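Local structure of short-chain dehydrogenase/reductase SDR (Burkholderia phymatum, 5IG2) at residues B[17-22]-B[28-33]; B[24-29]-B[96-101]; B[154-159]-B[267-272]; B[274-277]-B[283-286]. The protein binds NAD in a Rossmann-type fold and is probably an oxidoreductase that acts on CH-OH groups, as in other short-chain dehydrogenases/reductases. All coordinates share one frame; numbering follows the deposited sequence. Where two conformers were deposited one is given.

Interaction 1 (B[17-22]-B[28-33]); sequences AVITGA and RAFAEK. With NAD (nicotinamide-adenine-dinucleotide), chain F.
Ala22 and Arg28 hold the two backbones closest, with 4.5 Å between Ala22 CA and Arg28 CA. Segment 17-22 holds most of strand 16-20 and the start of the turn after it. Segment 28-33 belongs to helix 25-36, which packs over the strand. No hydrogen bond joins the two segments. At the turn, Ala22 O lies 3.4 Å from Arg28 CA and also touches Arg28 CB.

Ile19 carries most of the side-chain contact. Its CG1 branch lies anti to the carbonyl carbon (chi1 -58°), and chi2 extends the chain so that CD1 reaches the helix. There Ile19 CD1 presses on the backbone, 3.5 Å from Ala31 N. Ile19 CD1 also meets Ala31 CB at 3.8 Å and Phe30 CB at 3.9 Å. The other branch, CG2, sits at the edge of the Phe30 ring, near its plane. That ring turns away from the strand and stacks with Phe96.

This is the first beta-alpha turn of the Rossmann fold. Strand 16-20, helix 25-36 and strand 40-45 form a beta-alpha-beta unit, and the glycine-rich turn between strand and helix carries the cofactor. Gly21 CA is 3.5 Å from NAD O4B. Its positive phi (67°) suits a residue without a side chain. On the outer side of the helix, Arg28 runs extended to Thr57 of the second subunit, where NH2 is hydrogen-bonded to OG1.

Interaction 2 (B[24-29]-B[96-101]); sequences SGFGRA and FNNAGV. With NAD (nicotinamide-adenine-dinucleotide), chain F.
Asn98 reaches across to the start of helix 25-36 and meets Phe26 and Gly27. Its CB points toward the helix, and CG lies anti to the backbone N (chi1 168°). Asn98 CG packs against the nicotinamide ribose, 3.8 Å from NAD C5D. The amide then splits its two ends between different partners. Asn98 OD1 touches Phe26 CB at 3.6 Å and lies in the plane of the Phe26 ring, at its edge. It is also hydrogen-bonded to Thr149 OG1. Asn98 ND2 comes within 3.3 Å of Gly27 N, but both are donors and they do not bond. Instead, one water accepts from both, at 2.9 Å from Asn98 ND2 and the same distance from Gly27 N. The water also lies within hydrogen-bonding distance of Ser24 O and NAD O1N.

Around this bridge the cofactor is held directly. Phe26 N donates to NAD O1N at 2.9 Å, with an N-H...O angle of 153°. Ser24 OG donates a hydrogen bond to NAD O2A at 2.6 Å. The Phe26 ring has NAD O2N over the centre of one face. Asn98 O accepts from NAD O3D. The arrangement is the dinucleotide site of an SDR Rossmann fold: a glycine-rich helix start at the pyrophosphate, faced by the NNAG motif, Asn97 to Gly100.

Interaction 3 (B[154-159]-B[267-272]); sequences GLLSPP and LATVRL
Leu156 reaches from its loop onto the first part of helix 267-279, where it meets Thr269 and Val270. This is the tight part of the contact. Leu156 CD2 presses on the helix backbone, 3.2 Å from Thr269 O and 3.6 Å from Val270 CA. Leu156 CD2 also meets Val270 CG2 at 3.9 Å. The Leu156 and Val270 side chains cross at about a right angle. With Val270 CG1 anti to the backbone N (chi1 173°), CG2 lies anti to the carbonyl carbon, and it is CG2 that meets the leucines. Leu155 adds a lighter touch, with Leu155 CB 4.1 Å from Val270 CG2. No hydrogen bond crosses the contact.

Toward solvent the fit is looser. Thr269 is exposed and was modelled in two conformers, so the touch of Leu156 CD1 on its OG1 is doubtful. That hydroxyl is hydrogen-bonded to Ile266 O, just before the helix. Leu155 also packs on Ile277 of the third subunit. The Leu155 side chain is about 10 Å from the NAD.

The contact is a small apolar patch at a subunit interface. In it the loop after strand 144-149 of the SDR Rossmann fold meets the C-terminal helix 267-279.

Interaction 4 (B[274-277]-B[283-286]); sequences HEDI and PTDP
Asp276 grips Thr284 with both carboxylate oxygens. The hydroxyl Thr284 OG1 donates to Asp276 OD1 at 2.7 Å, on the syn lone pair of that oxygen. Thr284 N donates to Asp276 OD2 at 2.9 Å, nearly straight at 171°. This second donor comes from above the carboxylate plane, 46° out of it. The two bonds together fix the rotation of the carboxylate and hold the loop backbone at Thr284. Thr284 can use both donors because its OG1 lies anti to its carbonyl carbon (chi1 -59°), beside the backbone N. The Asp276 and Thr284 side chains cross at about a right angle.

Asp276 OD1 has a further partner, a salt bridge to Arg281 NE in the turn between the two segments. This charge would probably favour the ionised carboxylate.

Beyond the polar grip the packing is slight. Asp276 OD2 lies 3.4 Å from Pro283 CA, while the CB of Pro283 points away from the helix. That residue packs on His180 of the third subunit.

Asp276 sits on helix 267-279, the last helix of the chain, and Thr284 in the loop that follows it. The contact thus folds the C-terminal tail back along the helix. The helix also meets the third subunit, where His274 stacks on His274 of that chain.

How the interactions relate
From the N terminus, interaction 1 closes the short turn between strand 16-20 and helix 25-36. Interaction 2 starts at 24-29, overlaps interaction 1 at Arg28 and Ala29, and runs on to the end of strand 94-97, so the two overlap along the chain rather than nest. They touch, since these strands are neighbours in the parallel sheet, and both border NAD. Interaction 3 opens only later, tying the loop after strand 144-149 to helix 267-279. Interaction 4 follows in series, closing the short turn from that helix to the tail. Interactions 3 and 4 touch through Leu272 and Thr284, and through Pro159 and Pro286. Their centres lie about 27 and 35 Å from that of interaction 1.

Interaction 1 (B[17-22]-B[28-33])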
# COMPACT_ATOMS: atom_id res chain seq x y z
N ALA B 17 33.82 40.80 -9.27
CA ALA B 17 32.52 41.44 -9.46
C ALA B 17 32.05 42.06 -8.16
O ALA B 17 32.12 41.43 -7.10
CB ALA B 17 31.48 40.44 -9.97
N VAL B 18 31.59 43.31 -8.23
CA VAL B 18 30.92 44.00 -7.14
C VAL B 18 29.46 44.12 -7.52
O VAL B 18 29.14 44.65 -8.59
CB VAL B 18 31.53 45.39 -6.88
CG1 VAL B 18 30.73 46.16 -5.82
CG2 VAL B 18 33.00 45.27 -6.48
N ILE B 19 28.57 43.64 -6.65
CA ILE B 19 27.14 43.60 -6.94
C ILE B 19 26.39 44.26 -5.80
O ILE B 19 26.51 43.83 -4.64
CB ILE B 19 26.63 42.17 -7.14
CG1 ILE B 19 27.39 41.48 -8.27
CG2 ILE B 19 25.13 42.18 -7.40
CD1 ILE B 19 27.35 39.96 -8.16
N THR B 20 25.61 45.29 -6.11
CA THR B 20 24.72 45.90 -5.13
C THR B 20 23.33 45.28 -5.25
O THR B 20 22.94 44.77 -6.31
CB THR B 20 24.67 47.42 -5.29
OG1 THR B 20 23.84 47.80 -6.39
CG2 THR B 20 26.07 47.96 -5.53
N GLY B 21 22.58 45.31 -4.15
CA GLY B 21 21.32 44.60 -4.11
C GLY B 21 21.48 43.10 -4.16
O GLY B 21 20.57 42.39 -4.62
N ALA B 22 22.62 42.59 -3.70
CA ALA B 22 22.97 41.18 -3.83
C ALA B 22 22.20 40.26 -2.88
O ALA B 22 22.32 39.04 -3.01
CB ALA B 22 24.48 41.01 -3.61
N ARG B 28 21.27 38.81 -6.35
CA ARG B 28 21.60 37.46 -5.92
C ARG B 28 21.87 36.55 -7.12
O ARG B 28 22.81 35.74 -7.09
CB ARG B 28 20.46 36.91 -5.08
CG ARG B 28 20.64 35.51 -4.56
CD ARG B 28 19.45 35.17 -3.67
NE ARG B 28 19.50 33.82 -3.12
CZ ARG B 28 19.00 32.74 -3.72
NH1 ARG B 28 18.42 32.86 -4.91
NH2 ARG B 28 19.09 31.56 -3.15
N ALA B 29 21.08 36.69 -8.19
CA ALA B 29 21.27 35.87 -9.38
C ALA B 29 22.56 36.23 -10.11
O ALA B 29 23.25 35.34 -10.64
CB ALA B 29 20.06 36.01 -10.31
N PHE B 30 22.90 37.52 -10.17
CA PHE B 30 24.21 37.92 -10.69
C PHE B 30 25.33 37.26 -9.91
O PHE B 30 26.33 36.80 -10.49
CB PHE B 30 24.37 39.44 -10.63
CG PHE B 30 23.41 40.22 -11.49
CD1 PHE B 30 22.87 39.67 -12.65
CD2 PHE B 30 23.06 41.52 -11.14
CE1 PHE B 30 21.99 40.43 -13.44
CE2 PHE B 30 22.18 42.27 -11.91
CZ PHE B 30 21.64 41.73 -13.06
N ALA B 31 25.21 37.24 -8.58
CA ALA B 31 26.25 36.65 -7.75
C ALA B 31 26.37 35.16 -8.01
O ALA B 31 27.49 34.63 -8.13
CB ALA B 31 25.95 36.95 -6.28
N GLU B 32 25.24 34.47 -8.14
CA GLU B 32 25.27 33.04 -8.45
C GLU B 32 25.91 32.79 -9.80
O GLU B 32 26.73 31.88 -9.95
CB GLU B 32 23.85 32.48 -8.42
CG GLU B 32 23.24 32.45 -7.04
CD GLU B 32 21.76 32.12 -7.07
OE1 GLU B 32 21.07 32.55 -8.02
OE2 GLU B 32 21.28 31.41 -6.16
N LYS B 33 25.55 33.59 -10.81
CA LYS B 33 26.14 33.41 -12.13
C LYS B 33 27.64 33.72 -12.11
O LYS B 33 28.44 32.97 -12.67
CB LYS B 33 25.41 34.29 -13.16
CG LYS B 33 25.93 34.17 -14.58
CD LYS B 33 25.78 32.76 -15.13
CE LYS B 33 26.22 32.73 -16.59
NZ LYS B 33 26.06 31.39 -17.21
PA NAD F . 14.76 42.93 -4.84
O1A NAD F . 13.95 43.60 -3.79
O2A NAD F . 14.60 41.41 -4.87
O5B NAD F . 16.32 43.28 -4.75
C5B NAD F . 16.77 44.64 -4.59
C4B NAD F . 17.71 44.65 -3.41
O4B NAD F . 18.22 45.99 -3.23
C3B NAD F . 17.10 44.22 -2.07
O3B NAD F . 17.83 43.15 -1.49
C2B NAD F . 17.21 45.49 -1.20
O2B NAD F . 17.48 45.19 0.16
C1B NAD F . 18.39 46.19 -1.84
N9A NAD F . 18.47 47.62 -1.57
C8A NAD F . 17.43 48.51 -1.52
N7A NAD F . 17.78 49.72 -1.14
C5A NAD F . 19.14 49.61 -0.93
C6A NAD F . 20.11 50.53 -0.49
N6A NAD F . 19.82 51.78 -0.10
N1A NAD F . 21.39 50.12 -0.43
C2A NAD F . 21.68 48.85 -0.76
N3A NAD F . 20.85 47.88 -1.15
C4A NAD F . 19.58 48.33 -1.21
O3 NAD F . 14.38 43.52 -6.26
PN NAD F . 15.03 43.33 -7.71
O1N NAD F . 16.04 42.24 -7.68
O2N NAD F . 13.91 43.26 -8.67
O5D NAD F . 15.75 44.75 -7.85
C5D NAD F . 17.01 44.89 -8.55
C4D NAD F . 16.85 46.00 -9.57
O4D NAD F . 16.01 45.57 -10.66
C3D NAD F . 16.23 47.30 -9.03
O3D NAD F . 16.97 48.41 -9.53
C2D NAD F . 14.84 47.29 -9.66
O2D NAD F . 14.34 48.61 -9.80
C1D NAD F . 15.16 46.63 -10.99
N1N NAD F . 13.97 46.06 -11.79
C2N NAD F . 13.21 45.10 -11.24
C3N NAD F . 12.17 44.54 -11.95
C7N NAD F . 11.38 43.36 -11.47
O7N NAD F . 10.27 43.13 -11.98
N7N NAD F . 11.85 42.68 -10.44
C4N NAD F . 11.92 45.00 -13.24
C5N NAD F . 12.73 45.98 -13.79
C6N NAD F . 13.75 46.51 -13.04

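Interaction 2 (B[24-29]-B[96-101])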
# COMPACT_ATOMS: atom_id res chain seq x y z
N SER B 24 19.00 39.68 -2.79
CA SER B 24 17.71 39.24 -3.30
C SER B 24 17.70 39.41 -4.81
O SER B 24 18.59 40.05 -5.39
CB SER B 24 16.59 40.04 -2.63
OG SER B 24 15.30 39.70 -3.11
N GLY B 25 16.70 38.81 -5.45
CA GLY B 25 16.36 39.12 -6.84
C GLY B 25 17.52 39.06 -7.83
O GLY B 25 18.31 38.11 -7.83
N PHE B 26 17.61 40.08 -8.69
CA PHE B 26 18.64 40.10 -9.73
C PHE B 26 20.04 40.04 -9.13
O PHE B 26 20.91 39.33 -9.64
CB PHE B 26 18.55 41.36 -10.61
CG PHE B 26 17.24 41.52 -11.35
CD1 PHE B 26 16.40 40.44 -11.59
CD2 PHE B 26 16.87 42.77 -11.83
CE1 PHE B 26 15.21 40.61 -12.28
CE2 PHE B 26 15.68 42.95 -12.51
CZ PHE B 26 14.85 41.87 -12.75
N GLY B 27 20.29 40.83 -8.08
CA GLY B 27 21.63 40.89 -7.54
C GLY B 27 22.12 39.53 -7.08
O GLY B 27 23.25 39.11 -7.39
N ARG B 28 21.27 38.81 -6.35
CA ARG B 28 21.60 37.46 -5.92
C ARG B 28 21.87 36.55 -7.12
O ARG B 28 22.81 35.74 -7.09
CB ARG B 28 20.46 36.91 -5.08
CG ARG B 28 20.64 35.51 -4.56
CD ARG B 28 19.45 35.17 -3.67
NE ARG B 28 19.50 33.82 -3.12
CZ ARG B 28 19.00 32.74 -3.72
NH1 ARG B 28 18.42 32.86 -4.91
NH2 ARG B 28 19.09 31.56 -3.15
N ALA B 29 21.08 36.69 -8.19
CA ALA B 29 21.27 35.87 -9.38
C ALA B 29 22.56 36.23 -10.11
O ALA B 29 23.25 35.34 -10.64
CB ALA B 29 20.06 36.01 -10.31
N PHE B 96 27.93 45.93 -10.82
CA PHE B 96 26.49 45.92 -11.06
C PHE B 96 25.86 46.95 -10.12
O PHE B 96 25.70 46.67 -8.92
CB PHE B 96 25.88 44.54 -10.81
CG PHE B 96 26.31 43.48 -11.80
CD1 PHE B 96 27.46 42.75 -11.61
CD2 PHE B 96 25.51 43.19 -12.89
CE1 PHE B 96 27.83 41.77 -12.51
CE2 PHE B 96 25.88 42.21 -13.80
CZ PHE B 96 27.05 41.49 -13.60
N ASN B 97 25.51 48.12 -10.64
CA ASN B 97 24.76 49.12 -9.85
C ASN B 97 23.29 48.76 -9.97
O ASN B 97 22.57 49.24 -10.85
CB ASN B 97 25.03 50.55 -10.32
CG ASN B 97 26.47 51.00 -10.11
OD1 ASN B 97 27.01 50.95 -9.00
ND2 ASN B 97 27.11 51.45 -11.18
N ASN B 98 22.84 47.89 -9.07
CA ASN B 98 21.60 47.15 -9.27
C ASN B 98 20.56 47.35 -8.17
O ASN B 98 19.37 47.22 -8.45
CB ASN B 98 21.95 45.65 -9.40
CG ASN B 98 20.73 44.75 -9.32
OD1 ASN B 98 19.94 44.65 -10.27
ND2 ASN B 98 20.58 44.08 -8.19
N ALA B 99 20.97 47.68 -6.94
CA ALA B 99 20.00 47.97 -5.89
C ALA B 99 18.97 48.98 -6.38
O ALA B 99 19.29 49.91 -7.12
CB ALA B 99 20.69 48.51 -4.64
N GLY B 100 17.72 48.77 -5.97
CA GLY B 100 16.66 49.70 -6.34
C GLY B 100 15.45 49.50 -5.46
O GLY B 100 15.28 48.45 -4.83
N VAL B 101 14.62 50.54 -5.40
CA VAL B 101 13.37 50.53 -4.65
C VAL B 101 12.31 51.19 -5.53
O VAL B 101 12.59 51.68 -6.62
CB VAL B 101 13.49 51.26 -3.29
CG1 VAL B 101 14.51 50.59 -2.40
CG2 VAL B 101 13.84 52.75 -3.49
PA NAD F . 14.76 42.93 -4.84
O1A NAD F . 13.95 43.60 -3.79
O2A NAD F . 14.60 41.41 -4.87
O5B NAD F . 16.32 43.28 -4.75
C5B NAD F . 16.77 44.64 -4.59
C4B NAD F . 17.71 44.65 -3.41
O4B NAD F . 18.22 45.99 -3.23
C3B NAD F . 17.10 44.22 -2.07
O3B NAD F . 17.83 43.15 -1.49
C2B NAD F . 17.21 45.49 -1.20
O2B NAD F . 17.48 45.19 0.16
C1B NAD F . 18.39 46.19 -1.84
N9A NAD F . 18.47 47.62 -1.57
C8A NAD F . 17.43 48.51 -1.52
N7A NAD F . 17.78 49.72 -1.14
C5A NAD F . 19.14 49.61 -0.93
C6A NAD F . 20.11 50.53 -0.49
N6A NAD F . 19.82 51.78 -0.10
N1A NAD F . 21.39 50.12 -0.43
C2A NAD F . 21.68 48.85 -0.76
N3A NAD F . 20.85 47.88 -1.15
C4A NAD F . 19.58 48.33 -1.21
O3 NAD F . 14.38 43.52 -6.26
PN NAD F . 15.03 43.33 -7.71
O1N NAD F . 16.04 42.24 -7.68
O2N NAD F . 13.91 43.26 -8.67
O5D NAD F . 15.75 44.75 -7.85
C5D NAD F . 17.01 44.89 -8.55
C4D NAD F . 16.85 46.00 -9.57
O4D NAD F . 16.01 45.57 -10.66
C3D NAD F . 16.23 47.30 -9.03
O3D NAD F . 16.97 48.41 -9.53
C2D NAD F . 14.84 47.29 -9.66
O2D NAD F . 14.34 48.61 -9.80
C1D NAD F . 15.16 46.63 -10.99
N1N NAD F . 13.97 46.06 -11.79
C2N NAD F . 13.21 45.10 -11.24
C3N NAD F . 12.17 44.54 -11.95
C7N NAD F . 11.38 43.36 -11.47
O7N NAD F . 10.27 43.13 -11.98
N7N NAD F . 11.85 42.68 -10.44
C4N NAD F . 11.92 45.00 -13.24
C5N NAD F . 12.73 45.98 -13.79
C6N NAD F . 13.75 46.51 -13.04
O HOH W 1 18.48 42.66 -6.75

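Interaction 3 (B[154-159]-B[267-272])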
# COMPACT_ATOMS: atom_id res chain seq x y z
N GLY B 154 12.24 52.69 -17.50
CA GLY B 154 13.10 53.74 -17.98
C GLY B 154 12.94 54.02 -19.46
O GLY B 154 13.58 54.93 -20.00
N LEU B 155 12.11 53.23 -20.13
CA LEU B 155 11.83 53.40 -21.54
C LEU B 155 10.38 53.77 -21.81
O LEU B 155 10.07 54.20 -22.92
CB LEU B 155 12.17 52.11 -22.32
CG LEU B 155 13.57 51.53 -22.13
CD1 LEU B 155 13.65 50.13 -22.78
CD2 LEU B 155 14.62 52.47 -22.68
N LEU B 156 9.50 53.60 -20.82
CA LEU B 156 8.07 53.87 -20.88
C LEU B 156 7.70 54.75 -19.69
O LEU B 156 8.51 54.96 -18.79
CB LEU B 156 7.25 52.58 -20.81
CG LEU B 156 7.49 51.54 -21.89
CD1 LEU B 156 6.81 50.25 -21.50
CD2 LEU B 156 6.93 52.06 -23.18
N SER B 157 6.46 55.22 -19.67
CA SER B 157 5.94 55.99 -18.55
C SER B 157 4.57 55.45 -18.16
O SER B 157 3.53 56.08 -18.39
CB SER B 157 5.90 57.48 -18.88
OG SER B 157 7.20 57.93 -19.23
N PRO B 158 4.54 54.26 -17.55
CA PRO B 158 3.26 53.69 -17.11
C PRO B 158 2.63 54.51 -16.00
O PRO B 158 3.34 55.07 -15.15
CB PRO B 158 3.64 52.28 -16.61
CG PRO B 158 5.10 52.09 -16.97
CD PRO B 158 5.70 53.43 -17.17
N PRO B 159 1.30 54.55 -15.92
CA PRO B 159 0.65 55.39 -14.91
C PRO B 159 0.87 54.91 -13.48
O PRO B 159 1.11 53.72 -13.23
CB PRO B 159 -0.83 55.33 -15.30
CG PRO B 159 -0.96 54.14 -16.18
CD PRO B 159 0.35 53.98 -16.88
N LEU B 267 8.74 45.82 -26.78
CA LEU B 267 9.12 46.74 -27.84
C LEU B 267 7.91 47.37 -28.53
O LEU B 267 8.00 48.51 -29.00
CB LEU B 267 10.02 46.03 -28.85
CG LEU B 267 11.45 45.86 -28.30
CD1 LEU B 267 12.28 44.93 -29.16
CD2 LEU B 267 12.12 47.22 -28.16
N ALA B 268 6.76 46.69 -28.59
CA ALA B 268 5.59 47.32 -29.19
C ALA B 268 5.20 48.60 -28.46
O ALA B 268 4.93 49.63 -29.09
CB ALA B 268 4.41 46.34 -29.22
N THR B 269 5.19 48.57 -27.13
CA THR B 269 4.79 49.77 -26.41
C THR B 269 5.92 50.78 -26.29
O THR B 269 5.64 51.98 -26.16
CB THR B 269 4.21 49.43 -25.03
OG1 THR B 269 5.16 48.65 -24.28
CG2 THR B 269 2.90 48.66 -25.17
N VAL B 270 7.18 50.35 -26.38
CA VAL B 270 8.26 51.33 -26.48
C VAL B 270 8.16 52.07 -27.81
O VAL B 270 8.31 53.30 -27.87
CB VAL B 270 9.62 50.64 -26.31
CG1 VAL B 270 10.74 51.62 -26.59
CG2 VAL B 270 9.75 50.08 -24.91
N ARG B 271 7.89 51.35 -28.90
CA ARG B 271 7.73 52.00 -30.19
C ARG B 271 6.58 53.01 -30.15
O ARG B 271 6.67 54.10 -30.74
CB ARG B 271 7.51 50.94 -31.28
CG ARG B 271 7.32 51.50 -32.68
CD ARG B 271 8.64 51.99 -33.30
NE ARG B 271 8.43 53.04 -34.30
CZ ARG B 271 8.94 54.28 -34.22
NH1 ARG B 271 9.71 54.63 -33.20
NH2 ARG B 271 8.69 55.16 -35.18
N LEU B 272 5.50 52.68 -29.43
CA LEU B 272 4.35 53.58 -29.34
C LEU B 272 4.74 54.90 -28.68
O LEU B 272 4.40 55.98 -29.17
CB LEU B 272 3.22 52.90 -28.56
CG LEU B 272 1.89 53.65 -28.45
CD1 LEU B 272 1.23 53.79 -29.82
CD2 LEU B 272 0.97 52.96 -27.47

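Interaction 4 (B[274-277]-B[283-286])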
# COMPACT_ATOMS: atom_id res chain seq x y z
N HIS B 274 7.81 56.13 -28.51
CA HIS B 274 8.74 56.83 -29.39
C HIS B 274 8.00 57.56 -30.50
O HIS B 274 8.35 58.69 -30.87
CB HIS B 274 9.77 55.86 -29.96
CG HIS B 274 10.76 55.38 -28.94
ND1 HIS B 274 11.63 54.34 -29.18
CD2 HIS B 274 11.02 55.80 -27.68
CE1 HIS B 274 12.39 54.14 -28.11
NE2 HIS B 274 12.04 55.02 -27.19
N GLU B 275 6.95 56.94 -31.04
CA GLU B 275 6.23 57.60 -32.12
C GLU B 275 5.36 58.74 -31.60
O GLU B 275 5.10 59.70 -32.33
CB GLU B 275 5.39 56.61 -32.92
CG GLU B 275 4.93 57.25 -34.24
CD GLU B 275 4.10 56.33 -35.10
OE1 GLU B 275 3.70 55.24 -34.62
OE2 GLU B 275 3.86 56.70 -36.28
N ASP B 276 4.87 58.65 -30.35
CA ASP B 276 4.24 59.80 -29.72
C ASP B 276 5.19 60.99 -29.79
O ASP B 276 4.83 62.08 -30.27
CB ASP B 276 3.90 59.54 -28.25
CG ASP B 276 2.75 58.57 -28.05
OD1 ASP B 276 1.97 58.26 -28.99
OD2 ASP B 276 2.62 58.11 -26.88
N ILE B 277 6.42 60.78 -29.31
CA ILE B 277 7.41 61.86 -29.27
C ILE B 277 7.72 62.35 -30.67
O ILE B 277 7.67 63.55 -30.96
CB ILE B 277 8.67 61.39 -28.53
CG1 ILE B 277 8.37 61.10 -27.06
CG2 ILE B 277 9.80 62.41 -28.70
CD1 ILE B 277 9.43 60.23 -26.39
N PRO B 283 0.62 61.80 -25.32
CA PRO B 283 0.95 60.41 -24.97
C PRO B 283 -0.25 59.48 -25.11
O PRO B 283 -1.33 59.75 -24.58
CB PRO B 283 1.42 60.51 -23.51
CG PRO B 283 2.01 61.91 -23.41
CD PRO B 283 1.15 62.77 -24.33
N THR B 284 -0.07 58.41 -25.88
CA THR B 284 -1.16 57.47 -26.12
C THR B 284 -1.58 56.79 -24.81
O THR B 284 -0.74 56.30 -24.06
CB THR B 284 -0.74 56.43 -27.16
OG1 THR B 284 -0.38 57.08 -28.40
CG2 THR B 284 -1.87 55.45 -27.42
N ASP B 285 -2.89 56.78 -24.54
CA ASP B 285 -3.38 56.16 -23.32
C ASP B 285 -2.93 54.70 -23.26
O ASP B 285 -3.03 53.98 -24.26
CB ASP B 285 -4.91 56.20 -23.23
CG ASP B 285 -5.47 57.59 -23.13
OD1 ASP B 285 -4.72 58.54 -22.79
OD2 ASP B 285 -6.68 57.74 -23.40
N PRO B 286 -2.45 54.22 -22.11
CA PRO B 286 -2.13 52.80 -21.99
C PRO B 286 -3.39 51.95 -21.99
O PRO B 286 -4.46 52.38 -21.55
CB PRO B 286 -1.41 52.72 -20.63
CG PRO B 286 -2.01 53.84 -19.84
CD PRO B 286 -2.25 54.95 -20.84